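Local coordinates for protein tail component (Lactobacillus phage J-1, PDB 5LY8) that probably recognises host cell-surface carbohydrate as the second carbohydrate-binding module of an evolved distal tail protein, with bound magnesium ions, at residues 98-103 / 224-229; 175-180 / 200-205. All coordinates share one frame; numbering follows the deposited sequence. Where two conformers were deposited one is given.

Contact 1: 98-103 / 224-229; sequences NRVNVG and INWQDS. With MG (magnesium ion), chain C.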
loop_
_atom_site.group_PDB
_atom_site.type_symbol
_atom_site.label_atom_id
_atom_site.label_comp_id
_atom_site.label_asym_id
_atom_site.label_seq_id
_atom_site.Cartn_x
_atom_site.Cartn_y
_atom_site.Cartn_z
ATOM N N ASN A 98 3.064 -6.069 3.237
ATOM C CA ASN A 98 2.407 -5.385 4.336
ATOM C C ASN A 98 1.249 -6.205 4.832
ATOM O O ASN A 98 0.322 -6.486 4.065
ATOM C CB ASN A 98 1.933 -4.031 3.865
ATOM C CG ASN A 98 3.078 -3.067 3.760
ATOM O OD1 ASN A 98 3.549 -2.565 4.771
ATOM N ND2 ASN A 98 3.590 -2.844 2.550
ATOM N N ARG A 99 1.304 -6.612 6.101
ATOM C CA ARG A 99 0.236 -7.419 6.700
ATOM C C ARG A 99 -0.792 -6.507 7.322
ATOM O O ARG A 99 -0.429 -5.622 8.101
ATOM C CB ARG A 99 0.818 -8.349 7.763
ATOM C CG ARG A 99 -0.250 -9.252 8.357
ATOM C CD ARG A 99 0.353 -10.372 9.167
ATOM N NE ARG A 99 -0.716 -11.074 9.876
ATOM C CZ ARG A 99 -0.675 -12.355 10.229
ATOM N NH1 ARG A 99 0.391 -13.097 9.944
ATOM N NH2 ARG A 99 -1.711 -12.909 10.855
ATOM N N VAL A 100 -2.074 -6.738 7.015
ATOM C CA VAL A 100 -3.164 -5.932 7.560
ATOM C C VAL A 100 -4.265 -6.853 8.074
ATOM O O VAL A 100 -4.354 -8.033 7.706
ATOM C CB VAL A 100 -3.766 -4.961 6.493
ATOM C CG1 VAL A 100 -2.747 -3.906 6.062
ATOM C CG2 VAL A 100 -4.308 -5.720 5.272
ATOM N N ASN A 101 -5.128 -6.292 8.909
ATOM C CA ASN A 101 -6.370 -6.924 9.274
ATOM C C ASN A 101 -7.418 -5.876 8.902
ATOM O O ASN A 101 -7.315 -4.714 9.307
ATOM C CB ASN A 101 -6.412 -7.276 10.748
ATOM C CG ASN A 101 -7.689 -7.992 11.141
ATOM O OD1 ASN A 101 -7.701 -9.216 11.387
ATOM N ND2 ASN A 101 -8.758 -7.289 11.244
ATOM N N VAL A 102 -8.380 -6.280 8.087
ATOM C CA VAL A 102 -9.306 -5.288 7.603
ATOM C C VAL A 102 -10.700 -5.878 7.564
ATOM O O VAL A 102 -10.876 -7.074 7.287
ATOM C CB VAL A 102 -8.754 -4.674 6.251
ATOM C CG1 VAL A 102 -8.492 -5.721 5.160
ATOM C CG2 VAL A 102 -9.601 -3.503 5.752
ATOM N N GLY A 103 -11.671 -5.060 7.944
ATOM C CA GLY A 103 -13.067 -5.460 7.956
ATOM C C GLY A 103 -13.927 -4.267 7.634
ATOM O O GLY A 103 -13.553 -3.146 7.932
ATOM N N ILE A 224 -9.428 -1.205 10.453
ATOM C CA ILE A 224 -8.164 -1.429 9.784
ATOM C C ILE A 224 -7.016 -1.403 10.758
ATOM O O ILE A 224 -6.936 -0.513 11.597
ATOM C CB ILE A 224 -7.976 -0.360 8.651
ATOM C CG1 ILE A 224 -6.656 -0.515 7.883
ATOM C CG2 ILE A 224 -8.131 1.079 9.156
ATOM C CD1 ILE A 224 -6.499 -1.817 7.161
ATOM N N ASN A 225 -6.118 -2.390 10.639
ATOM C CA ASN A 225 -4.899 -2.346 11.408
ATOM C C ASN A 225 -3.759 -2.922 10.578
ATOM O O ASN A 225 -4.008 -3.632 9.594
ATOM C CB ASN A 225 -5.055 -2.944 12.803
ATOM C CG ASN A 225 -5.254 -4.417 12.873
ATOM O OD1 ASN A 225 -4.430 -5.186 12.362
ATOM N ND2 ASN A 225 -6.362 -4.833 13.484
ATOM N N TRP A 226 -2.518 -2.567 10.922
ATOM C CA TRP A 226 -1.338 -2.857 10.109
ATOM C C TRP A 226 -0.361 -3.552 11.034
ATOM O O TRP A 226 0.064 -2.986 12.045
ATOM C CB TRP A 226 -0.823 -1.513 9.618
ATOM C CG TRP A 226 0.398 -1.507 8.750
ATOM C CD1 TRP A 226 0.840 -2.488 7.901
ATOM C CD2 TRP A 226 1.272 -0.387 8.569
ATOM N NE1 TRP A 226 1.947 -2.039 7.203
ATOM C CE2 TRP A 226 2.233 -0.757 7.608
ATOM C CE3 TRP A 226 1.357 0.887 9.157
ATOM C CZ2 TRP A 226 3.272 0.102 7.230
ATOM C CZ3 TRP A 226 2.365 1.745 8.766
ATOM C CH2 TRP A 226 3.312 1.352 7.817
ATOM N N GLN A 227 -0.074 -4.832 10.746
ATOM C CA GLN A 227 0.640 -5.689 11.695
ATOM C C GLN A 227 2.107 -5.912 11.388
ATOM O O GLN A 227 2.844 -6.339 12.281
ATOM C CB GLN A 227 -0.074 -7.053 11.850
ATOM C CG GLN A 227 -1.591 -6.895 12.049
ATOM C CD GLN A 227 -2.310 -8.032 12.736
ATOM O OE1 GLN A 227 -1.723 -9.099 13.054
ATOM N NE2 GLN A 227 -3.603 -7.790 13.013
ATOM N N ASP A 228 2.553 -5.628 10.160
ATOM C CA ASP A 228 3.933 -5.893 9.785
ATOM C C ASP A 228 4.190 -5.201 8.471
ATOM O O ASP A 228 3.282 -5.077 7.632
ATOM C CB ASP A 228 4.153 -7.421 9.623
ATOM C CG ASP A 228 5.611 -7.836 9.642
ATOM O OD1 ASP A 228 6.199 -7.871 10.741
ATOM O OD2 ASP A 228 6.191 -8.024 8.543
ATOM N N SER A 229 5.435 -4.764 8.264
ATOM C CA SER A 229 5.832 -4.156 7.002
ATOM C C SER A 229 7.285 -4.479 6.713
ATOM O O SER A 229 8.126 -4.345 7.607
ATOM C CB SER A 229 5.695 -2.634 7.090
ATOM O OG SER A 229 5.901 -1.993 5.836
HETATM MG MG MG C . 3.602 -6.988 14.386
HETATM O O HOH W 1 -3.259 -11.353 12.709
HETATM O O HOH W 2 5.003 -8.498 13.097
HETATM O O HOH W 3 4.711 -8.040 16.351
HETATM O O HOH W 4 2.240 -8.956 14.856
#

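Contact 2: 175-180 / 200-205; sequences MGDQLT and GFSSVP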
loop_
_atom_site.group_PDB
_atom_site.type_symbol
_atom_site.label_atom_id
_atom_site.label_comp_id
_atom_site.label_asym_id
_atom_site.label_seq_id
_atom_site.Cartn_x
_atom_site.Cartn_y
_atom_site.Cartn_z
ATOM N N MET A 175 9.537 -8.478 -10.905
ATOM C CA MET A 175 10.362 -9.543 -11.470
ATOM C C MET A 175 10.610 -9.091 -12.907
ATOM O O MET A 175 9.743 -9.304 -13.771
ATOM C CB MET A 175 9.636 -10.901 -11.385
ATOM C CG MET A 175 9.331 -11.356 -9.953
ATOM S SD MET A 175 10.812 -11.531 -8.916
ATOM C CE MET A 175 11.435 -13.076 -9.488
ATOM N N GLY A 176 11.688 -8.306 -13.085
ATOM C CA GLY A 176 12.059 -7.656 -14.345
ATOM C C GLY A 176 10.939 -6.696 -14.713
ATOM O O GLY A 176 10.581 -5.809 -13.936
ATOM N N ASP A 177 10.332 -6.888 -15.912
ATOM C CA ASP A 177 9.206 -6.062 -16.370
ATOM C C ASP A 177 7.844 -6.448 -15.783
ATOM O O ASP A 177 6.870 -5.703 -15.976
ATOM C CB ASP A 177 9.095 -6.105 -17.905
ATOM C CG ASP A 177 10.238 -5.480 -18.663
ATOM O OD1 ASP A 177 10.750 -4.433 -18.217
ATOM O OD2 ASP A 177 10.557 -5.975 -19.772
ATOM N N GLN A 178 7.761 -7.557 -15.032
ATOM C CA GLN A 178 6.492 -8.004 -14.487
ATOM C C GLN A 178 6.241 -7.403 -13.126
ATOM O O GLN A 178 7.049 -7.599 -12.206
ATOM C CB GLN A 178 6.400 -9.543 -14.386
ATOM C CG GLN A 178 6.317 -10.236 -15.743
ATOM C CD GLN A 178 5.915 -11.685 -15.660
ATOM O OE1 GLN A 178 5.597 -12.239 -14.596
ATOM N NE2 GLN A 178 5.933 -12.333 -16.813
ATOM N N LEU A 179 5.119 -6.721 -12.999
ATOM C CA LEU A 179 4.713 -6.109 -11.755
ATOM C C LEU A 179 3.509 -6.903 -11.245
ATOM O O LEU A 179 2.496 -7.023 -11.957
ATOM C CB LEU A 179 4.333 -4.645 -12.044
ATOM C CG LEU A 179 3.811 -3.815 -10.865
ATOM C CD1 LEU A 179 4.825 -3.745 -9.725
ATOM C CD2 LEU A 179 3.474 -2.434 -11.309
ATOM N N THR A 180 3.611 -7.446 -10.014
ATOM C CA THR A 180 2.520 -8.205 -9.428
ATOM C C THR A 180 2.008 -7.513 -8.174
ATOM O O THR A 180 2.789 -7.016 -7.331
ATOM C CB THR A 180 2.995 -9.620 -9.099
ATOM O OG1 THR A 180 3.395 -10.262 -10.305
ATOM C CG2 THR A 180 1.925 -10.490 -8.404
ATOM N N GLY A 200 9.288 -1.599 -20.256
ATOM C CA GLY A 200 10.419 -0.847 -19.705
ATOM C C GLY A 200 10.491 -0.775 -18.198
ATOM O O GLY A 200 11.382 -0.107 -17.664
ATOM N N PHE A 201 9.577 -1.449 -17.497
ATOM C CA PHE A 201 9.542 -1.354 -16.052
ATOM C C PHE A 201 10.833 -1.843 -15.390
ATOM O O PHE A 201 11.236 -1.294 -14.371
ATOM C CB PHE A 201 8.306 -2.077 -15.521
ATOM C CG PHE A 201 8.028 -1.808 -14.070
ATOM C CD1 PHE A 201 7.611 -0.548 -13.648
ATOM C CD2 PHE A 201 8.072 -2.837 -13.138
ATOM C CE1 PHE A 201 7.314 -0.311 -12.304
ATOM C CE2 PHE A 201 7.809 -2.589 -11.789
ATOM C CZ PHE A 201 7.450 -1.324 -11.383
ATOM N N SER A 202 11.523 -2.796 -16.014
ATOM C CA SER A 202 12.789 -3.295 -15.490
ATOM C C SER A 202 13.877 -2.209 -15.440
ATOM O O SER A 202 14.908 -2.456 -14.823
ATOM C CB SER A 202 13.282 -4.481 -16.315
ATOM O OG SER A 202 13.415 -4.140 -17.684
ATOM N N SER A 203 13.687 -1.042 -16.093
ATOM C CA SER A 203 14.646 0.065 -16.063
ATOM C C SER A 203 14.214 1.204 -15.128
ATOM O O SER A 203 14.948 2.196 -15.008
ATOM C CB SER A 203 14.864 0.616 -17.468
ATOM O OG SER A 203 15.476 -0.383 -18.272
ATOM N N VAL A 204 13.047 1.080 -14.503
ATOM C CA VAL A 204 12.484 2.140 -13.675
ATOM C C VAL A 204 12.893 1.943 -12.213
ATOM O O VAL A 204 12.636 0.879 -11.649
ATOM C CB VAL A 204 10.941 2.193 -13.832
ATOM C CG1 VAL A 204 10.330 3.243 -12.891
ATOM C CG2 VAL A 204 10.556 2.473 -15.289
ATOM N N PRO A 205 13.545 2.945 -11.595
ATOM C CA PRO A 205 14.003 2.777 -10.215
ATOM C C PRO A 205 12.963 3.109 -9.170
ATOM O O PRO A 205 11.932 3.742 -9.461
ATOM C CB PRO A 205 15.175 3.756 -10.115
ATOM C CG PRO A 205 14.922 4.777 -11.175
ATOM C CD PRO A 205 14.022 4.213 -12.189
HETATM O O HOH W 5 10.304 -3.914 -21.541
#

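Contact 1: 98-103 / 224-229
Ile224 pushes its CD1 into the hollow between Val100 and Val102, lying 3.8 Å from CB of Val102 and somewhat farther from CB of Val100. CG1 anti to the backbone N (chi1 180°) starts the branch toward that groove. Farther along the same face, the Trp226 indole meets Asn98 at its edge: NE1 donates to OD1 at 3.0 Å, while OG of Ser229 donates to the same oxygen at 2.6 Å from the opposite face of the amide. Two donors thus grip one buried acceptor and should fix the rotation of the amide. Phe112 and Phe114 of strand 110-118 pack against this face. On the other face, CB of Asn101 sits against Asn225 OD1, at 3.3 Å, and Gln227 NE2; those two atoms are joined by a nearly straight bond of 2.8 Å (167°). The Arg99 chain, extended from CG to NE, crosses Gln227 at a slant, guanidinium and amide planes 12° apart, water 1 bridging Arg99 NH2 and Gln227 OE1. Between Arg99 and Val100 the register slips by one residue. N of Gln227 still reaches O of Arg99 at 2.8 Å, but N of Asp228 is buried without a partner. Gln227 O binds magnesium at 2.3 Å, the ion also taking O atoms of Asp21 and Gly59. This is an antiparallel strand pair interrupted by a beta bulge beside a metal site, consistent with a concanavalin-like beta sandwich.

Contact 2: 175-180 / 200-205
Phe201 lays the CE2-CZ end of its ring against the Leu179 side chain, CE2 standing 3.8 Å from CD1 of Leu179, with CD2 and CB of the leucine also close. The two side chains cross obliquely; CG of Phe201 is anti to the backbone N (chi1 -168°), and CD2 of its ring comes near Gly176 O. Val123 of strand 121-130 touches Phe201 as well, and Lys174 adds a cation-pi contact while its NZ donates to Phe201 O. The polar half of the join is centred on one carboxylate oxygen. Asp177 OD1 accepts from N of Ser202 at 2.9 Å, met nearly along its C-O axis with a 160° angle at the hydrogen, and from OG of Ser202 at 2.7 Å, which approaches from above the carboxylate plane. This double grip fixes the short 3-10 segment 201-203 to the turn. Asp177 OD2 is used separately: water 5 donates to it and accepts from N of Gly200, making a second, solvent-mediated link. CB of Ser202 packs 3.6 Å from C of Gly176. The backbone bonds between Met175 and Gln178, N to O in both directions at 2.9 Å, close the turn. These features define a two-residue beta hairpin with a type II' turn, Gly176 at its first corner, joining strands 166-175 and 178-185 and docked onto the loop that follows strand 191-197.

Overall arrangement
Contacts 1 and 2 both reach the same six-stranded antiparallel sheet but do not touch: their centres are about 26 Å apart, their nearest atoms about 11 Å, and they lie on opposite sides of the chain's centre. Strand 166-175 links them, pairing with strand 94-103 of contact 1 and ending at the turn of contact 2. In sequence, both segments of contact 2 fall between those of contact 1. The centre of contact 1 is about 10 Å from the chain's centre, and this contact supplies a magnesium ligand through Gln227; contact 2, its centre about 18 Å from the chain's centre, is away from the annotated metal sites and joins the turn between strands 166-175 and 178-185 to the loop leading into strand 208-216.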